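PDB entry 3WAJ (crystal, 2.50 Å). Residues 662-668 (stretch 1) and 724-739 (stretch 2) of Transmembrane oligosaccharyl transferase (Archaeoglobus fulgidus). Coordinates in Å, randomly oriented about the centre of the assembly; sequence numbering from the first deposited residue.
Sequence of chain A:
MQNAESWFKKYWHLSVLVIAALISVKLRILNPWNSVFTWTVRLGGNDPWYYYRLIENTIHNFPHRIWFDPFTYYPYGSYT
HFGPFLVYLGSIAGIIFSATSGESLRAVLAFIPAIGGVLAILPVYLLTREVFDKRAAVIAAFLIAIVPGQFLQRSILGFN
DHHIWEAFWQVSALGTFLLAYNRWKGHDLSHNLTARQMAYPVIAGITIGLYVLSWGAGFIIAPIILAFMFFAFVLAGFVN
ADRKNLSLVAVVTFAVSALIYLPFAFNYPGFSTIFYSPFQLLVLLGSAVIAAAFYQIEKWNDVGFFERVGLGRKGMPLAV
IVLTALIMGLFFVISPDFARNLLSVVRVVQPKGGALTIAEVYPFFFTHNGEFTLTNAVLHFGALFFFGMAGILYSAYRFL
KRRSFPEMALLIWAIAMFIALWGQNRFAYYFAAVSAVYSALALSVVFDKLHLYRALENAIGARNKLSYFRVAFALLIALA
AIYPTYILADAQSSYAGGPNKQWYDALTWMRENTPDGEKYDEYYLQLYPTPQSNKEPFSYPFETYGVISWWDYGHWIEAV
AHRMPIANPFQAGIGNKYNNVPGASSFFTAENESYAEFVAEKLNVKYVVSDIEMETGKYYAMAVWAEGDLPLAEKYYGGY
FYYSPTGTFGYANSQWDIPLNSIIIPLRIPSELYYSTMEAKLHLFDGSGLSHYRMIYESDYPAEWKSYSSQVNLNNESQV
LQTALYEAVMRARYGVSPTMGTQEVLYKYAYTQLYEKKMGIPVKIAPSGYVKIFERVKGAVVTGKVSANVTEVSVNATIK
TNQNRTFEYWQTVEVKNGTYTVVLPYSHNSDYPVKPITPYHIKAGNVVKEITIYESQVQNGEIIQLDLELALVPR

Stretch 1, residues 662-668: SIIIPLR
Stretch 2, residues 724-739: ALYEAVMRARYGVSPT

The contact is an apolar packing of a short extended segment against one face of a helix and the loop that follows it, burying 472 Å² in total with no hydrogen bond between the stretches.

Ile 663 and Ile 664 are in strand conformation (phi/psi -99/121 and -108/128). Stretch 2 is helical from Ala 724 through at least Arg 731, held by i to i-4 bonds such as Ala 728 N to Ala 724 O (2.9 Å) and Ala 732 N to Ala 728 O (2.8 Å). Gly 735 leaves helical geometry at 64/10, a positive phi that favours glycine, and Val 736 to Thr 739 run extended. The register is set by CA–CA distances of 5.5 Å for Ile 665–Ala 732 and 5.3 Å for Pro 666–Ser 737.

Ala 732 points toward stretch 1, and its small methyl permits close approach: CB lies 3.5 Å from Ile 663 CD1 and 3.4 Å from Pro 666 CD. Ile 663 has chi1 128°, between wells, and chi2 87°; its CD1 also meets Val 729 CG1 (chi1 t) at 4.1 Å. Ile 665 (m, t) starts sideways but reaches along the helix, with CD1 4.1 Å from Leu 725 CD2 (Leu 725 m, t) and CG2 3.7 Å from Ala 728 CB. Ile 664 points away.

Beyond the helix, Pro 666 (C-gamma endo) places CG 3.3 Å from Val 736 O and its own O 3.2 Å from Ser 737 CB, contacts rather than hydrogen bonds. Leu 667 (t, p) sets CB 4.0 Å from CD of Pro 738 (C-gamma exo).

Polar bonds within stretch 2 tie this loop back to the helix: Arg 731 NE donates to Ser 737 O (3.0 Å), and Thr 739 N to Glu 727 OE1 (2.8 Å).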

ATOM      1  N   SER A 662      30.511 -20.362 -14.659  1.00 44.60           N
ATOM      2  CA  SER A 662      30.745 -20.225 -13.235  1.00 39.19           C
ATOM      3  C   SER A 662      29.437 -20.449 -12.506  1.00 37.45           C
ATOM      4  O   SER A 662      28.372 -20.336 -13.088  1.00 38.29           O
ATOM      5  CB  SER A 662      31.245 -18.817 -12.914  1.00 38.53           C
ATOM      6  OG  SER A 662      32.612 -18.686 -13.211  1.00 39.71           O
ATOM      7  N   ILE A 663      29.486 -20.759 -11.225  1.00 41.46           N
ATOM      8  CA  ILE A 663      28.260 -20.604 -10.469  1.00 46.56           C
ATOM      9  C   ILE A 663      28.321 -19.267  -9.703  1.00 43.17           C
ATOM     10  O   ILE A 663      29.250 -18.998  -8.942  1.00 43.12           O
ATOM     11  CB  ILE A 663      27.835 -21.897  -9.670  1.00 50.23           C
ATOM     12  CG1 ILE A 663      27.567 -21.603  -8.206  1.00 47.51           C
ATOM     13  CG2 ILE A 663      28.784 -23.066  -9.893  1.00 50.01           C
ATOM     14  CD1 ILE A 663      26.151 -21.176  -7.986  1.00 49.01           C
ATOM     15  N   ILE A 664      27.356 -18.401  -9.990  1.00 41.62           N
ATOM     16  CA  ILE A 664      27.340 -17.035  -9.472  1.00 37.84           C
ATOM     17  C   ILE A 664      26.255 -16.888  -8.412  1.00 39.66           C
ATOM     18  O   ILE A 664      25.094 -17.239  -8.650  1.00 41.88           O
ATOM     19  CB  ILE A 664      27.041 -16.016 -10.608  1.00 38.94           C
ATOM     20  CG1 ILE A 664      28.084 -16.121 -11.727  1.00 39.46           C
ATOM     21  CG2 ILE A 664      26.962 -14.588 -10.062  1.00 30.82           C
ATOM     22  CD1 ILE A 664      27.668 -15.445 -13.027  1.00 37.40           C
ATOM     23  N   ILE A 665      26.619 -16.370  -7.243  1.00 36.67           N
ATOM     24  CA  ILE A 665      25.609 -16.109  -6.230  1.00 37.13           C
ATOM     25  C   ILE A 665      24.809 -14.886  -6.673  1.00 36.08           C
ATOM     26  O   ILE A 665      25.334 -13.766  -6.697  1.00 40.20           O
ATOM     27  CB  ILE A 665      26.214 -15.901  -4.830  1.00 36.07           C
ATOM     28  CG1 ILE A 665      26.827 -17.206  -4.324  1.00 38.67           C
ATOM     29  CG2 ILE A 665      25.149 -15.390  -3.845  1.00 29.08           C
ATOM     30  CD1 ILE A 665      27.837 -17.015  -3.203  1.00 43.59           C
ATOM     31  N   PRO A 666      23.521 -15.098  -7.015  1.00 38.93           N
ATOM     32  CA  PRO A 666      22.663 -14.051  -7.593  1.00 44.93           C
ATOM     33  C   PRO A 666      22.244 -13.069  -6.513  1.00 44.79           C
ATOM     34  O   PRO A 666      21.060 -12.944  -6.170  1.00 47.58           O
ATOM     35  CB  PRO A 666      21.447 -14.838  -8.106  1.00 38.02           C
ATOM     36  CG  PRO A 666      21.333 -15.972  -7.117  1.00 38.04           C
ATOM     37  CD  PRO A 666      22.764 -16.340  -6.754  1.00 39.10           C
ATOM     38  N   LEU A 667      23.247 -12.404  -5.955  1.00 41.81           N
ATOM     39  CA  LEU A 667      23.054 -11.339  -4.991  1.00 38.88           C
ATOM     40  C   LEU A 667      24.084 -10.283  -5.333  1.00 35.07           C
ATOM     41  O   LEU A 667      25.282 -10.517  -5.216  1.00 38.75           O
ATOM     42  CB  LEU A 667      23.263 -11.834  -3.550  1.00 36.39           C
ATOM     43  CG  LEU A 667      23.232 -10.710  -2.507  1.00 34.49           C
ATOM     44  CD1 LEU A 667      21.799 -10.168  -2.372  1.00 32.47           C
ATOM     45  CD2 LEU A 667      23.793 -11.158  -1.151  1.00 32.72           C
ATOM     46  N   ARG A 668      23.622  -9.122  -5.772  1.00 40.25           N
ATOM     47  CA  ARG A 668      24.529  -8.042  -6.116  1.00 42.42           C
ATOM     48  C   ARG A 668      25.137  -7.455  -4.836  1.00 41.04           C
ATOM     49  O   ARG A 668      24.410  -7.052  -3.928  1.00 39.08           O
ATOM     50  CB  ARG A 668      23.780  -6.971  -6.908  1.00 42.03           C
ATOM     51  CG  ARG A 668      24.683  -5.971  -7.588  1.00 49.65           C
ATOM     52  CD  ARG A 668      24.373  -5.859  -9.058  1.00 54.08           C
ATOM     53  NE  ARG A 668      25.241  -4.870  -9.681  1.00 56.57           N
ATOM     54  CZ  ARG A 668      24.836  -3.675 -10.086  1.00 63.20           C
ATOM     55  NH1 ARG A 668      23.559  -3.331  -9.964  1.00 68.59           N
ATOM     56  NH2 ARG A 668      25.704  -2.830 -10.623  1.00 62.76           N
ATOM     57  N   ALA A 724      25.848 -19.569   5.557  1.00 38.34           N
ATOM     58  CA  ALA A 724      25.358 -18.574   4.608  1.00 35.16           C
ATOM     59  C   ALA A 724      25.777 -18.874   3.149  1.00 34.41           C
ATOM     60  O   ALA A 724      24.935 -18.926   2.254  1.00 33.09           O
ATOM     61  CB  ALA A 724      25.802 -17.203   5.039  1.00 35.27           C
ATOM     62  N   LEU A 725      27.068 -19.080   2.908  1.00 34.58           N
ATOM     63  CA  LEU A 725      27.531 -19.419   1.555  1.00 32.62           C
ATOM     64  C   LEU A 725      26.878 -20.680   1.011  1.00 33.73           C
ATOM     65  O   LEU A 725      26.498 -20.738  -0.154  1.00 35.60           O
ATOM     66  CB  LEU A 725      29.045 -19.577   1.525  1.00 30.86           C
ATOM     67  CG  LEU A 725      29.817 -18.281   1.703  1.00 34.34           C
ATOM     68  CD1 LEU A 725      31.310 -18.567   1.743  1.00 35.40           C
ATOM     69  CD2 LEU A 725      29.478 -17.330   0.555  1.00 34.46           C
ATOM     70  N   TYR A 726      26.740 -21.697   1.850  1.00 32.45           N
ATOM     71  CA  TYR A 726      26.075 -22.919   1.421  1.00 30.67           C
ATOM     72  C   TYR A 726      24.645 -22.636   0.972  1.00 33.33           C
ATOM     73  O   TYR A 726      24.221 -23.101  -0.087  1.00 35.35           O
ATOM     74  CB  TYR A 726      26.070 -23.955   2.552  1.00 37.65           C
ATOM     75  CG  TYR A 726      25.502 -25.283   2.133  1.00 41.92           C
ATOM     76  CD1 TYR A 726      26.303 -26.241   1.536  1.00 48.36           C
ATOM     77  CD2 TYR A 726      24.161 -25.581   2.325  1.00 48.95           C
ATOM     78  CE1 TYR A 726      25.787 -27.479   1.155  1.00 48.01           C
ATOM     79  CE2 TYR A 726      23.637 -26.811   1.941  1.00 50.30           C
ATOM     80  CZ  TYR A 726      24.458 -27.752   1.361  1.00 47.46           C
ATOM     81  OH  TYR A 726      23.941 -28.971   0.977  1.00 53.15           O
ATOM     82  N   GLU A 727      23.900 -21.883   1.779  1.00 33.45           N
ATOM     83  CA  GLU A 727      22.529 -21.512   1.410  1.00 32.61           C
ATOM     84  C   GLU A 727      22.521 -20.771   0.079  1.00 32.01           C
ATOM     85  O   GLU A 727      21.668 -21.012  -0.782  1.00 36.78           O
ATOM     86  CB  GLU A 727      21.893 -20.622   2.485  1.00 38.28           C
ATOM     87  CG  GLU A 727      20.424 -20.277   2.220  1.00 41.98           C
ATOM     88  CD  GLU A 727      19.958 -18.991   2.919  1.00 46.84           C
ATOM     89  OE1 GLU A 727      19.697 -17.996   2.201  1.00 45.97           O
ATOM     90  OE2 GLU A 727      19.846 -18.975   4.176  1.00 41.47           O
ATOM     91  N   ALA A 728      23.492 -19.881  -0.100  1.00 29.44           N
ATOM     92  CA  ALA A 728      23.503 -19.023  -1.286  1.00 39.34           C
ATOM     93  C   ALA A 728      23.715 -19.862  -2.552  1.00 42.88           C
ATOM     94  O   ALA A 728      22.956 -19.763  -3.516  1.00 41.63           O
ATOM     95  CB  ALA A 728      24.569 -17.935  -1.158  1.00 35.65           C
ATOM     96  N   VAL A 729      24.746 -20.700  -2.525  1.00 42.57           N
ATOM     97  CA  VAL A 729      25.099 -21.520  -3.671  1.00 42.73           C
ATOM     98  C   VAL A 729      23.973 -22.484  -3.959  1.00 44.60           C
ATOM     99  O   VAL A 729      23.580 -22.668  -5.110  1.00 44.16           O
ATOM    100  CB  VAL A 729      26.383 -22.300  -3.399  1.00 47.01           C
ATOM    101  CG1 VAL A 729      26.667 -23.272  -4.529  1.00 43.36           C
ATOM    102  CG2 VAL A 729      27.542 -21.327  -3.215  1.00 50.78           C
ATOM    103  N   MET A 730      23.456 -23.096  -2.899  1.00 46.13           N
ATOM    104  CA  MET A 730      22.314 -23.981  -3.023  1.00 48.19           C
ATOM    105  C   MET A 730      21.167 -23.307  -3.778  1.00 48.31           C
ATOM    106  O   MET A 730      20.662 -23.874  -4.738  1.00 51.49           O
ATOM    107  CB  MET A 730      21.830 -24.451  -1.652  1.00 54.81           C
ATOM    108  CG  MET A 730      20.545 -25.273  -1.718  1.00 64.35           C
ATOM    109  SD  MET A 730      19.296 -24.786  -0.503  1.00103.85           S
ATOM    110  CE  MET A 730      17.812 -25.291  -1.366  1.00 60.88           C
ATOM    111  N   ARG A 731      20.773 -22.100  -3.360  1.00 44.66           N
ATOM    112  CA  ARG A 731      19.647 -21.412  -3.991  1.00 40.84           C
ATOM    113  C   ARG A 731      20.009 -20.896  -5.377  1.00 41.47           C
ATOM    114  O   ARG A 731      19.156 -20.765  -6.244  1.00 45.70           O
ATOM    115  CB  ARG A 731      19.118 -20.277  -3.089  1.00 41.11           C
ATOM    116  CG  ARG A 731      18.415 -20.785  -1.822  1.00 35.41           C
ATOM    117  CD  ARG A 731      18.230 -19.710  -0.776  1.00 40.85           C
ATOM    118  NE  ARG A 731      17.003 -18.961  -0.995  1.00 54.46           N
ATOM    119  CZ  ARG A 731      15.892 -19.108  -0.282  1.00 50.47           C
ATOM    120  NH1 ARG A 731      15.858 -19.956   0.731  1.00 48.77           N
ATOM    121  NH2 ARG A 731      14.824 -18.383  -0.573  1.00 50.11           N
ATOM    122  N   ALA A 732      21.292 -20.636  -5.583  1.00 44.38           N
ATOM    123  CA  ALA A 732      21.785 -20.058  -6.833  1.00 51.00           C
ATOM    124  C   ALA A 732      21.531 -20.896  -8.084  1.00 60.75           C
ATOM    125  O   ALA A 732      21.554 -20.373  -9.196  1.00 68.00           O
ATOM    126  CB  ALA A 732      23.260 -19.743  -6.718  1.00 48.58           C
ATOM    127  N   ARG A 733      21.310 -22.194  -7.916  1.00 68.19           N
ATOM    128  CA  ARG A 733      21.067 -23.059  -9.069  1.00 69.82           C
ATOM    129  C   ARG A 733      19.588 -23.166  -9.426  1.00 72.13           C
ATOM    130  O   ARG A 733      19.244 -23.575 -10.530  1.00 74.97           O
ATOM    131  CB  ARG A 733      21.664 -24.434  -8.834  1.00 75.66           C
ATOM    132  CG  ARG A 733      21.242 -25.082  -7.535  1.00 83.77           C
ATOM    133  CD  ARG A 733      22.052 -26.348  -7.340  1.00 90.70           C
ATOM    134  NE  ARG A 733      23.390 -26.167  -7.895  1.00 94.56           N
ATOM    135  CZ  ARG A 733      24.470 -25.908  -7.171  1.00 96.87           C
ATOM    136  NH1 ARG A 733      24.372 -25.830  -5.854  1.00100.56           N
ATOM    137  NH2 ARG A 733      25.645 -25.748  -7.762  1.00 96.51           N
ATOM    138  N   TYR A 734      18.723 -22.803  -8.481  1.00 74.28           N
ATOM    139  CA  TYR A 734      17.315 -22.560  -8.763  1.00 66.71           C
ATOM    140  C   TYR A 734      17.205 -21.132  -9.263  1.00 60.85           C
ATOM    141  O   TYR A 734      16.111 -20.610  -9.458  1.00 65.74           O
ATOM    142  CB  TYR A 734      16.479 -22.694  -7.493  1.00 75.68           C
ATOM    143  CG  TYR A 734      16.176 -24.111  -7.065  1.00 88.36           C
ATOM    144  CD1 TYR A 734      14.871 -24.501  -6.773  1.00 94.67           C
ATOM    145  CD2 TYR A 734      17.187 -25.059  -6.944  1.00 91.45           C
ATOM    146  CE1 TYR A 734      14.579 -25.801  -6.371  1.00 96.89           C
ATOM    147  CE2 TYR A 734      16.906 -26.360  -6.547  1.00 96.26           C
ATOM    148  CZ  TYR A 734      15.601 -26.726  -6.261  1.00 98.20           C
ATOM    149  OH  TYR A 734      15.321 -28.016  -5.867  1.00100.59           O
ATOM    150  N   GLY A 735      18.352 -20.489  -9.437  1.00 56.53           N
ATOM    151  CA  GLY A 735      18.394 -19.097  -9.834  1.00 57.38           C
ATOM    152  C   GLY A 735      17.798 -18.111  -8.837  1.00 61.74           C
ATOM    153  O   GLY A 735      17.626 -16.943  -9.184  1.00 69.60           O
ATOM    154  N   VAL A 736      17.486 -18.554  -7.614  1.00 55.27           N
ATOM    155  CA  VAL A 736      16.956 -17.636  -6.605  1.00 52.89           C
ATOM    156  C   VAL A 736      18.030 -17.122  -5.647  1.00 48.62           C
ATOM    157  O   VAL A 736      19.105 -17.718  -5.492  1.00 48.45           O
ATOM    158  CB  VAL A 736      15.729 -18.195  -5.823  1.00 48.87           C
ATOM    159  CG1 VAL A 736      14.983 -19.237  -6.656  1.00 51.72           C
ATOM    160  CG2 VAL A 736      16.150 -18.771  -4.499  1.00 42.21           C
ATOM    161  N   SER A 737      17.732 -15.995  -5.018  1.00 40.89           N
ATOM    162  CA  SER A 737      18.719 -15.295  -4.223  1.00 45.18           C
ATOM    163  C   SER A 737      18.597 -15.743  -2.761  1.00 44.39           C
ATOM    164  O   SER A 737      17.622 -16.420  -2.401  1.00 46.74           O
ATOM    165  CB  SER A 737      18.537 -13.786  -4.396  1.00 44.72           C
ATOM    166  OG  SER A 737      17.462 -13.323  -3.619  1.00 57.93           O
ATOM    167  N   PRO A 738      19.601 -15.418  -1.924  1.00 38.16           N
ATOM    168  CA  PRO A 738      19.534 -15.929  -0.543  1.00 36.50           C
ATOM    169  C   PRO A 738      18.450 -15.236   0.281  1.00 38.13           C
ATOM    170  O   PRO A 738      18.012 -14.133  -0.099  1.00 34.54           O
ATOM    171  CB  PRO A 738      20.909 -15.565   0.041  1.00 32.09           C
ATOM    172  CG  PRO A 738      21.802 -15.259  -1.178  1.00 28.90           C
ATOM    173  CD  PRO A 738      20.860 -14.690  -2.198  1.00 31.45           C
ATOM    174  N   THR A 739      18.030 -15.873   1.383  1.00 31.10           N
ATOM    175  CA  THR A 739      17.147 -15.234   2.361  1.00 29.45           C
ATOM    176  C   THR A 739      17.823 -13.977   2.886  1.00 33.32           C
ATOM    177  O   THR A 739      19.058 -13.898   2.926  1.00 36.07           O
ATOM    178  CB  THR A 739      16.823 -16.160   3.550  1.00 35.57           C
ATOM    179  OG1 THR A 739      18.038 -16.492   4.227  1.00 38.17           O
ATOM    180  CG2 THR A 739      16.110 -17.441   3.087  1.00 31.83           C
TER